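PDB 7D3U: monovalent Na+/H+ antiporter subunit D from Dietzia sp. DQ12-45-1b, which probably forms one of the ion-translocating membrane subunits of the Mrp complex, a bacterial sodium/proton antiporter whose subunit D is related to the antiporter-like subunits of complex I. Local coordinates for residues A[127-135]-A[174-184]; A[279-290]-A[302-313]. One frame throughout, in Å; residues are numbered along the deposited sequence.

Interaction 1: residues A[127-135]-A[174-184]; sequences GDLFNFFVF and STILLIGVALI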
loop_
_atom_site.group_PDB
_atom_site.type_symbol
_atom_site.label_atom_id
_atom_site.label_comp_id
_atom_site.label_asym_id
_atom_site.label_seq_id
_atom_site.Cartn_x
_atom_site.Cartn_y
_atom_site.Cartn_z
ATOM N N GLY A 127 9.385 10.857 -17.039
ATOM C CA GLY A 127 8.637 10.805 -18.276
ATOM C C GLY A 127 8.863 9.541 -19.077
ATOM O O GLY A 127 8.235 9.344 -20.120
ATOM N N ASP A 128 9.763 8.683 -18.612
ATOM C CA ASP A 128 10.007 7.393 -19.234
ATOM C C ASP A 128 9.690 6.281 -18.243
ATOM O O ASP A 128 9.435 6.523 -17.062
ATOM C CB ASP A 128 11.449 7.279 -19.734
ATOM C CG ASP A 128 12.411 6.957 -18.629
ATOM O OD1 ASP A 128 12.308 7.606 -17.572
ATOM O OD2 ASP A 128 13.259 6.061 -18.812
ATOM N N LEU A 129 9.715 5.045 -18.736
ATOM C CA LEU A 129 9.183 3.922 -17.976
ATOM C C LEU A 129 10.205 3.300 -17.029
ATOM O O LEU A 129 9.895 3.072 -15.856
ATOM C CB LEU A 129 8.638 2.861 -18.933
ATOM C CG LEU A 129 7.167 3.054 -19.298
ATOM C CD1 LEU A 129 6.676 1.929 -20.183
ATOM C CD2 LEU A 129 6.339 3.138 -18.034
ATOM N N PHE A 130 11.416 3.011 -17.510
ATOM C CA PHE A 130 12.369 2.303 -16.662
ATOM C C PHE A 130 12.840 3.171 -15.504
ATOM O O PHE A 130 13.003 2.680 -14.382
ATOM C CB PHE A 130 13.569 1.821 -17.469
ATOM C CG PHE A 130 14.630 1.175 -16.627
ATOM C CD1 PHE A 130 14.489 -0.131 -16.197
ATOM C CD2 PHE A 130 15.756 1.882 -16.245
ATOM C CE1 PHE A 130 15.457 -0.725 -15.416
ATOM C CE2 PHE A 130 16.727 1.292 -15.464
ATOM C CZ PHE A 130 16.576 -0.013 -15.048
ATOM N N ASN A 131 13.078 4.458 -15.755
ATOM C CA ASN A 131 13.462 5.337 -14.659
ATOM C C ASN A 131 12.322 5.506 -13.667
ATOM O O ASN A 131 12.566 5.740 -12.479
ATOM C CB ASN A 131 13.918 6.690 -15.194
ATOM C CG ASN A 131 14.132 7.705 -14.097
ATOM O OD1 ASN A 131 15.099 7.625 -13.343
ATOM N ND2 ASN A 131 13.229 8.669 -14.001
ATOM N N PHE A 132 11.076 5.361 -14.120
ATOM C CA PHE A 132 9.969 5.313 -13.173
ATOM C C PHE A 132 10.087 4.102 -12.261
ATOM O O PHE A 132 9.830 4.197 -11.058
ATOM C CB PHE A 132 8.629 5.295 -13.902
ATOM C CG PHE A 132 7.474 4.985 -13.003
ATOM C CD1 PHE A 132 6.880 5.984 -12.258
ATOM C CD2 PHE A 132 6.993 3.694 -12.886
ATOM C CE1 PHE A 132 5.828 5.703 -11.419
ATOM C CE2 PHE A 132 5.942 3.409 -12.048
ATOM C CZ PHE A 132 5.362 4.414 -11.311
ATOM N N PHE A 133 10.465 2.949 -12.816
ATOM C CA PHE A 133 10.692 1.767 -11.991
ATOM C C PHE A 133 11.827 2.005 -11.002
ATOM O O PHE A 133 11.720 1.656 -9.818
ATOM C CB PHE A 133 10.987 0.565 -12.890
ATOM C CG PHE A 133 11.843 -0.491 -12.249
ATOM C CD1 PHE A 133 11.279 -1.474 -11.457
ATOM C CD2 PHE A 133 13.212 -0.513 -12.455
ATOM C CE1 PHE A 133 12.065 -2.451 -10.877
ATOM C CE2 PHE A 133 14.000 -1.485 -11.871
ATOM C CZ PHE A 133 13.425 -2.454 -11.083
ATOM N N VAL A 134 12.918 2.613 -11.472
ATOM C CA VAL A 134 14.051 2.901 -10.600
ATOM C C VAL A 134 13.622 3.808 -9.455
ATOM O O VAL A 134 13.987 3.583 -8.296
ATOM C CB VAL A 134 15.203 3.520 -11.411
ATOM C CG1 VAL A 134 16.063 4.405 -10.532
ATOM C CG2 VAL A 134 16.036 2.431 -12.048
ATOM N N PHE A 135 12.823 4.831 -9.751
ATOM C CA PHE A 135 12.383 5.742 -8.702
ATOM C C PHE A 135 11.344 5.104 -7.793
ATOM O O PHE A 135 11.253 5.464 -6.617
ATOM C CB PHE A 135 11.840 7.027 -9.317
ATOM C CG PHE A 135 12.882 8.082 -9.508
ATOM C CD1 PHE A 135 13.677 8.479 -8.452
ATOM C CD2 PHE A 135 13.083 8.661 -10.745
ATOM C CE1 PHE A 135 14.643 9.443 -8.621
ATOM C CE2 PHE A 135 14.048 9.627 -10.920
ATOM C CZ PHE A 135 14.828 10.019 -9.855
ATOM N N SER A 174 7.419 -5.097 -8.364
ATOM C CA SER A 174 8.484 -4.354 -9.025
ATOM C C SER A 174 9.099 -5.164 -10.156
ATOM O O SER A 174 9.372 -4.631 -11.237
ATOM C CB SER A 174 9.551 -3.959 -8.008
ATOM O OG SER A 174 9.137 -2.838 -7.248
ATOM N N THR A 175 9.308 -6.460 -9.936
ATOM C CA THR A 175 9.903 -7.277 -10.983
ATOM C C THR A 175 8.924 -7.526 -12.122
ATOM O O THR A 175 9.339 -7.624 -13.280
ATOM C CB THR A 175 10.396 -8.596 -10.400
ATOM O OG1 THR A 175 11.276 -8.328 -9.304
ATOM C CG2 THR A 175 11.155 -9.364 -11.447
ATOM N N ILE A 176 7.628 -7.615 -11.826
ATOM C CA ILE A 176 6.643 -7.717 -12.899
ATOM C C ILE A 176 6.620 -6.431 -13.716
ATOM O O ILE A 176 6.513 -6.465 -14.948
ATOM C CB ILE A 176 5.259 -8.056 -12.324
ATOM C CG1 ILE A 176 5.240 -9.491 -11.807
ATOM C CG2 ILE A 176 4.189 -7.878 -13.375
ATOM C CD1 ILE A 176 3.931 -9.887 -11.176
ATOM N N LEU A 177 6.733 -5.281 -13.049
ATOM C CA LEU A 177 6.855 -4.015 -13.764
ATOM C C LEU A 177 8.102 -4.001 -14.635
ATOM O O LEU A 177 8.079 -3.494 -15.762
ATOM C CB LEU A 177 6.887 -2.858 -12.767
ATOM C CG LEU A 177 6.296 -1.499 -13.144
ATOM C CD1 LEU A 177 6.254 -0.615 -11.915
ATOM C CD2 LEU A 177 7.089 -0.823 -14.244
ATOM N N LEU A 178 9.200 -4.560 -14.130
ATOM C CA LEU A 178 10.434 -4.596 -14.907
ATOM C C LEU A 178 10.290 -5.491 -16.131
ATOM O O LEU A 178 10.762 -5.144 -17.219
ATOM C CB LEU A 178 11.587 -5.075 -14.030
ATOM C CG LEU A 178 12.949 -5.120 -14.711
ATOM C CD1 LEU A 178 13.373 -3.718 -15.094
ATOM C CD2 LEU A 178 13.968 -5.764 -13.800
ATOM N N ILE A 179 9.639 -6.643 -15.975
ATOM C CA ILE A 179 9.412 -7.527 -17.112
ATOM C C ILE A 179 8.491 -6.865 -18.128
ATOM O O ILE A 179 8.680 -7.002 -19.342
ATOM C CB ILE A 179 8.854 -8.879 -16.633
ATOM C CG1 ILE A 179 9.877 -9.595 -15.756
ATOM C CG2 ILE A 179 8.476 -9.756 -17.812
ATOM C CD1 ILE A 179 9.393 -10.915 -15.222
ATOM N N GLY A 180 7.487 -6.127 -17.653
ATOM C CA GLY A 180 6.619 -5.410 -18.570
ATOM C C GLY A 180 7.354 -4.332 -19.342
ATOM O O GLY A 180 7.147 -4.164 -20.545
ATOM N N VAL A 181 8.224 -3.586 -18.658
ATOM C CA VAL A 181 9.038 -2.579 -19.333
ATOM C C VAL A 181 9.965 -3.240 -20.344
ATOM O O VAL A 181 10.179 -2.724 -21.448
ATOM C CB VAL A 181 9.821 -1.750 -18.298
ATOM C CG1 VAL A 181 10.967 -1.007 -18.957
ATOM C CG2 VAL A 181 8.895 -0.781 -17.591
ATOM N N ALA A 182 10.516 -4.403 -19.992
ATOM C CA ALA A 182 11.381 -5.124 -20.917
ATOM C C ALA A 182 10.618 -5.556 -22.159
ATOM O O ALA A 182 11.124 -5.439 -23.279
ATOM C CB ALA A 182 11.998 -6.335 -20.221
ATOM N N LEU A 183 9.391 -6.042 -21.988
ATOM C CA LEU A 183 8.614 -6.468 -23.148
ATOM C C LEU A 183 8.173 -5.281 -23.996
ATOM O O LEU A 183 8.114 -5.389 -25.226
ATOM C CB LEU A 183 7.409 -7.292 -22.703
ATOM C CG LEU A 183 7.736 -8.621 -22.023
ATOM C CD1 LEU A 183 6.469 -9.392 -21.715
ATOM C CD2 LEU A 183 8.666 -9.446 -22.891
ATOM N N ILE A 184 7.867 -4.144 -23.364
ATOM C CA ILE A 184 7.558 -2.937 -24.126
ATOM C C ILE A 184 8.765 -2.509 -24.948
ATOM O O ILE A 184 8.639 -2.159 -26.127
ATOM C CB ILE A 184 7.088 -1.809 -23.189
ATOM C CG1 ILE A 184 5.736 -2.150 -22.574
ATOM C CG2 ILE A 184 6.992 -0.501 -23.943
ATOM C CD1 ILE A 184 5.168 -1.049 -21.719
#
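Phe-133 and Leu-178 meet face to methyl: CD1 of Leu-178 stands over one face of the ring, 4.2 Å from the centroid of Phe-133 and shifted toward its rim, a CH-pi contact. The same methyl serves a second ring in a different way, since Leu-178 CD1 lies 3.7 Å from Phe-130 CE1, in the plane of that ring and at its edge. One leucine branch thus fills the angle between two phenylalanines one helical turn apart. Leu-178 gets there with CG anti to the backbone N (chi1 -178°), running alongside Phe-130 and pointing the same way. The Phe-133 ring also brings CE1 to 3.5 Å from Ser-174 O, which approaches obliquely. These are the facing sides of an antiparallel pair of transmembrane helices, 129-146 and 157-187, in the Mrp antiporter/complex I fold; the axes of 129-135 and 174-184 approach to 10.0 Å, a spacing that leaves large side chains to fill the interface. Toward the start of the first helix, Leu-129 CB rests 3.9 Å from Val-181 CG2, while its CD1 reaches Ile-184 CD1 at 3.7 Å, the side chains of Leu-129 and Ile-184 crossing at about a right angle. Phe-132 offers an edge instead of a face, its CE2 lying 4.0 Å from Leu-177 CD1. The apolar seam has polar borders: Ser-174 OG hydrogen-bonds to Glu-137 and Lys-220, and Asp-128, N-cap of the first helix, forms a salt bridge with Arg-738 of subunit A. Phe-130 also stacks on Phe-71 of subunit C.

Interaction 2: residues A[279-290]-A[302-313]; sequences FSATMLIGVLGA and FHMVSQIGYILL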
loop_
_atom_site.group_PDB
_atom_site.type_symbol
_atom_site.label_atom_id
_atom_site.label_comp_id
_atom_site.label_asym_id
_atom_site.label_seq_id
_atom_site.Cartn_x
_atom_site.Cartn_y
_atom_site.Cartn_z
ATOM N N PHE A 279 -12.444 -2.410 -10.753
ATOM C CA PHE A 279 -12.449 -1.336 -9.770
ATOM C C PHE A 279 -13.761 -1.270 -8.999
ATOM O O PHE A 279 -13.757 -0.890 -7.824
ATOM C CB PHE A 279 -12.142 -0.008 -10.457
ATOM C CG PHE A 279 -10.824 -0.001 -11.179
ATOM C CD1 PHE A 279 -9.778 -0.795 -10.742
ATOM C CD2 PHE A 279 -10.630 0.789 -12.296
ATOM C CE1 PHE A 279 -8.569 -0.798 -11.402
ATOM C CE2 PHE A 279 -9.420 0.789 -12.960
ATOM C CZ PHE A 279 -8.390 -0.004 -12.510
ATOM N N SER A 280 -14.884 -1.661 -9.608
ATOM C CA SER A 280 -16.113 -1.778 -8.833
ATOM C C SER A 280 -16.023 -2.931 -7.843
ATOM O O SER A 280 -16.454 -2.805 -6.687
ATOM C CB SER A 280 -17.308 -1.958 -9.767
ATOM O OG SER A 280 -16.956 -2.724 -10.903
ATOM N N ALA A 281 -15.454 -4.061 -8.271
ATOM C CA ALA A 281 -15.206 -5.150 -7.336
ATOM C C ALA A 281 -14.284 -4.710 -6.210
ATOM O O ALA A 281 -14.444 -5.155 -5.072
ATOM C CB ALA A 281 -14.620 -6.352 -8.072
ATOM N N THR A 282 -13.322 -3.835 -6.503
ATOM C CA THR A 282 -12.464 -3.301 -5.451
ATOM C C THR A 282 -13.264 -2.451 -4.475
ATOM O O THR A 282 -13.195 -2.657 -3.258
ATOM C CB THR A 282 -11.325 -2.486 -6.059
ATOM O OG1 THR A 282 -10.644 -3.276 -7.039
ATOM C CG2 THR A 282 -10.341 -2.082 -4.983
ATOM N N MET A 283 -14.025 -1.485 -4.995
ATOM C CA MET A 283 -14.864 -0.649 -4.141
ATOM C C MET A 283 -15.744 -1.492 -3.233
ATOM O O MET A 283 -15.985 -1.129 -2.076
ATOM C CB MET A 283 -15.730 0.278 -4.993
ATOM C CG MET A 283 -14.960 1.327 -5.758
ATOM S SD MET A 283 -16.052 2.541 -6.513
ATOM C CE MET A 283 -17.148 1.467 -7.429
ATOM N N LEU A 284 -16.226 -2.628 -3.735
ATOM C CA LEU A 284 -17.114 -3.462 -2.932
ATOM C C LEU A 284 -16.343 -4.281 -1.901
ATOM O O LEU A 284 -16.651 -4.234 -0.703
ATOM C CB LEU A 284 -17.929 -4.378 -3.844
ATOM C CG LEU A 284 -19.021 -5.195 -3.160
ATOM C CD1 LEU A 284 -19.956 -4.281 -2.393
ATOM C CD2 LEU A 284 -19.785 -6.013 -4.184
ATOM N N ILE A 285 -15.335 -5.033 -2.348
ATOM C CA ILE A 285 -14.656 -5.985 -1.475
ATOM C C ILE A 285 -13.843 -5.265 -0.408
ATOM O O ILE A 285 -13.769 -5.720 0.739
ATOM C CB ILE A 285 -13.783 -6.936 -2.311
ATOM C CG1 ILE A 285 -14.653 -7.742 -3.278
ATOM C CG2 ILE A 285 -12.993 -7.867 -1.419
ATOM C CD1 ILE A 285 -15.754 -8.522 -2.605
ATOM N N GLY A 286 -13.208 -4.145 -0.759
ATOM C CA GLY A 286 -12.456 -3.401 0.237
ATOM C C GLY A 286 -13.331 -2.906 1.370
ATOM O O GLY A 286 -12.997 -3.065 2.545
ATOM N N VAL A 287 -14.481 -2.319 1.033
ATOM C CA VAL A 287 -15.357 -1.807 2.080
ATOM C C VAL A 287 -16.005 -2.948 2.853
ATOM O O VAL A 287 -16.292 -2.808 4.049
ATOM C CB VAL A 287 -16.403 -0.844 1.489
ATOM C CG1 VAL A 287 -17.598 -1.600 0.944
ATOM C CG2 VAL A 287 -16.846 0.144 2.543
ATOM N N LEU A 288 -16.221 -4.099 2.211
ATOM C CA LEU A 288 -16.718 -5.254 2.949
ATOM C C LEU A 288 -15.697 -5.711 3.982
ATOM O O LEU A 288 -16.009 -5.831 5.172
ATOM C CB LEU A 288 -17.066 -6.386 1.985
ATOM C CG LEU A 288 -18.417 -6.240 1.286
ATOM C CD1 LEU A 288 -18.712 -7.448 0.417
ATOM C CD2 LEU A 288 -19.519 -6.029 2.305
ATOM N N GLY A 289 -14.463 -5.953 3.545
ATOM C CA GLY A 289 -13.405 -6.270 4.485
ATOM C C GLY A 289 -13.254 -5.233 5.578
ATOM O O GLY A 289 -12.919 -5.568 6.716
ATOM N N ALA A 290 -13.507 -3.963 5.256
ATOM C CA ALA A 290 -13.437 -2.911 6.264
ATOM C C ALA A 290 -14.504 -3.102 7.332
ATOM O O ALA A 290 -14.198 -3.172 8.528
ATOM C CB ALA A 290 -13.574 -1.542 5.601
ATOM N N PHE A 302 -8.435 -1.553 4.716
ATOM C CA PHE A 302 -9.453 -1.980 3.765
ATOM C C PHE A 302 -10.209 -0.790 3.190
ATOM O O PHE A 302 -10.614 -0.814 2.021
ATOM C CB PHE A 302 -10.418 -2.951 4.437
ATOM C CG PHE A 302 -10.022 -4.390 4.306
ATOM C CD1 PHE A 302 -10.015 -5.010 3.072
ATOM C CD2 PHE A 302 -9.667 -5.125 5.421
ATOM C CE1 PHE A 302 -9.655 -6.333 2.951
ATOM C CE2 PHE A 302 -9.308 -6.448 5.306
ATOM C CZ PHE A 302 -9.302 -7.053 4.069
ATOM N N HIS A 303 -10.404 0.263 3.987
ATOM C CA HIS A 303 -11.024 1.467 3.448
ATOM C C HIS A 303 -10.138 2.121 2.401
ATOM O O HIS A 303 -10.635 2.671 1.416
ATOM C CB HIS A 303 -11.340 2.452 4.569
ATOM C CG HIS A 303 -12.701 2.273 5.154
ATOM N ND1 HIS A 303 -13.004 2.614 6.453
ATOM C CD2 HIS A 303 -13.842 1.782 4.616
ATOM C CE1 HIS A 303 -14.274 2.344 6.690
ATOM N NE2 HIS A 303 -14.806 1.838 5.593
ATOM N N MET A 304 -8.821 2.075 2.599
ATOM C CA MET A 304 -7.903 2.577 1.587
ATOM C C MET A 304 -7.998 1.751 0.316
ATOM O O MET A 304 -7.923 2.293 -0.789
ATOM C CB MET A 304 -6.476 2.570 2.127
ATOM C CG MET A 304 -5.488 3.321 1.264
ATOM S SD MET A 304 -4.012 3.759 2.191
ATOM C CE MET A 304 -3.715 2.219 3.046
ATOM N N VAL A 305 -8.170 0.437 0.453
ATOM C CA VAL A 305 -8.369 -0.412 -0.723
ATOM C C VAL A 305 -9.634 0.004 -1.469
ATOM O O VAL A 305 -9.641 0.139 -2.702
ATOM C CB VAL A 305 -8.419 -1.895 -0.316
ATOM C CG1 VAL A 305 -8.910 -2.743 -1.472
ATOM C CG2 VAL A 305 -7.054 -2.365 0.142
ATOM N N SER A 306 -10.722 0.222 -0.729
ATOM C CA SER A 306 -11.983 0.597 -1.366
ATOM C C SER A 306 -11.887 1.964 -2.033
ATOM O O SER A 306 -12.403 2.163 -3.137
ATOM C CB SER A 306 -13.116 0.582 -0.343
ATOM O OG SER A 306 -13.181 1.810 0.357
ATOM N N GLN A 307 -11.221 2.920 -1.388
ATOM C CA GLN A 307 -11.069 4.234 -2.000
ATOM C C GLN A 307 -10.107 4.196 -3.181
ATOM O O GLN A 307 -10.229 5.013 -4.098
ATOM C CB GLN A 307 -10.604 5.254 -0.965
ATOM C CG GLN A 307 -11.536 5.397 0.223
ATOM C CD GLN A 307 -12.926 5.844 -0.172
ATOM O OE1 GLN A 307 -13.898 5.110 0.001
ATOM N NE2 GLN A 307 -13.031 7.058 -0.693
ATOM N N ILE A 308 -9.145 3.273 -3.178
ATOM C CA ILE A 308 -8.307 3.076 -4.355
ATOM C C ILE A 308 -9.150 2.564 -5.511
ATOM O O ILE A 308 -8.987 2.993 -6.660
ATOM C CB ILE A 308 -7.146 2.119 -4.032
ATOM C CG1 ILE A 308 -6.038 2.861 -3.290
ATOM C CG2 ILE A 308 -6.604 1.493 -5.300
ATOM C CD1 ILE A 308 -5.557 4.091 -4.005
ATOM N N GLY A 309 -10.068 1.643 -5.224
ATOM C CA GLY A 309 -11.027 1.241 -6.240
ATOM C C GLY A 309 -11.882 2.401 -6.711
ATOM O O GLY A 309 -12.257 2.475 -7.884
ATOM N N TYR A 310 -12.210 3.315 -5.798
ATOM C CA TYR A 310 -12.964 4.512 -6.166
ATOM C C TYR A 310 -12.183 5.379 -7.144
ATOM O O TYR A 310 -12.716 5.818 -8.168
ATOM C CB TYR A 310 -13.304 5.321 -4.915
ATOM C CG TYR A 310 -14.709 5.145 -4.399
ATOM C CD1 TYR A 310 -15.747 5.925 -4.882
ATOM C CD2 TYR A 310 -14.992 4.219 -3.410
ATOM C CE1 TYR A 310 -17.026 5.776 -4.407
ATOM C CE2 TYR A 310 -16.269 4.064 -2.928
ATOM C CZ TYR A 310 -17.282 4.844 -3.430
ATOM O OH TYR A 310 -18.559 4.687 -2.949
ATOM N N ILE A 311 -10.915 5.651 -6.829
ATOM C CA ILE A 311 -10.113 6.558 -7.644
ATOM C C ILE A 311 -9.891 5.976 -9.031
ATOM O O ILE A 311 -10.147 6.630 -10.048
ATOM C CB ILE A 311 -8.775 6.863 -6.951
ATOM C CG1 ILE A 311 -9.012 7.508 -5.591
ATOM C CG2 ILE A 311 -7.934 7.765 -7.818
ATOM C CD1 ILE A 311 -7.789 7.526 -4.727
ATOM N N LEU A 312 -9.397 4.738 -9.092
ATOM C CA LEU A 312 -9.098 4.114 -10.374
ATOM C C LEU A 312 -10.330 3.984 -11.252
ATOM O O LEU A 312 -10.193 3.849 -12.472
ATOM C CB LEU A 312 -8.467 2.743 -10.156
ATOM C CG LEU A 312 -6.968 2.781 -9.883
ATOM C CD1 LEU A 312 -6.425 1.385 -9.638
ATOM C CD2 LEU A 312 -6.236 3.455 -11.027
ATOM N N LEU A 313 -11.528 4.020 -10.667
ATOM C CA LEU A 313 -12.735 4.058 -11.481
ATOM C C LEU A 313 -12.762 5.296 -12.366
ATOM O O LEU A 313 -13.389 5.286 -13.429
ATOM C CB LEU A 313 -13.971 4.014 -10.587
ATOM C CG LEU A 313 -15.305 3.769 -11.283
ATOM C CD1 LEU A 313 -15.275 2.440 -12.007
ATOM C CD2 LEU A 313 -16.438 3.809 -10.278
#
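Met-283 is the knob of this interface, set into a hole formed by Ser-306, Gly-309, Tyr-310 and Leu-313. Its CG leaves anti to the carbonyl carbon (chi1 -67°), and an extended chi2 brings SD over the centre of the Tyr-310 ring, 3.6 Å from its centroid, in a Met-aromatic contact. The bend at chi3 then swings the CE methyl to Leu-313 CD2 at 3.8 Å. Such close packing illustrates how small residues let transmembrane helices approach: the antiparallel axes of 279-290 and 302-313 come within 7.1 Å, and Gly-286 and Gly-309 lie where a beta carbon would collide with the opposite backbone. Beside Gly-309, Thr-282 turns CG2 inward, 3.6 Å from Gly-309 CA, while its OG1 bonds to Val-278 O and Val-224 N. Phe-279 lays one ring face on Leu-312, whose CB stands 3.4 Å from the ring centroid and almost on its normal. A serine in place of Phe-279 would probably leave Leu-312 CB and CD1 without the aromatic surface they lie against, opening a gap at this end of the pair. At the other end Phe-302 covers Gly-289, its ring centroid 3.8 Å from Gly-289 CA, and the imidazole of His-303 takes the methyl of Ala-290 on one face, with Val-287 CG2 at its edge. Ser-306 OG folds back to His-303 O at 2.9 Å, so the Ser-306 hydroxyl donates within its own helix; the carbonyl of His-303 also accepts from Gln-307 N. Around the pair, helix 405-430 covers Val-287, His-303 and Tyr-310, whose OH bonds to Ala-411 O; helix 320-350 packs on His-303 and Ile-311, and helix 249-263 on Leu-312.

From the N terminus, interaction 1 comes first: the chain runs along helix 129-146, turns, and returns along helix 157-187, closing a loop of 38 residues between the segments. Only after that contact is complete does interaction 2 open, on helix 272-292, with a tighter hairpin of 11 intervening residues leading into helix 296-316. The two loops are therefore in series, neither nested nor crossed. Their centres lie 26 Å apart and they do not touch, yet both lie in the membrane region shared by the Mrp antiporter and complex I family. Helix 249-263 bridges them, meeting Leu-129 and Phe-132 of the first contact and Leu-312 of the second, which joins two antiparallel pairs within one transmembrane bundle.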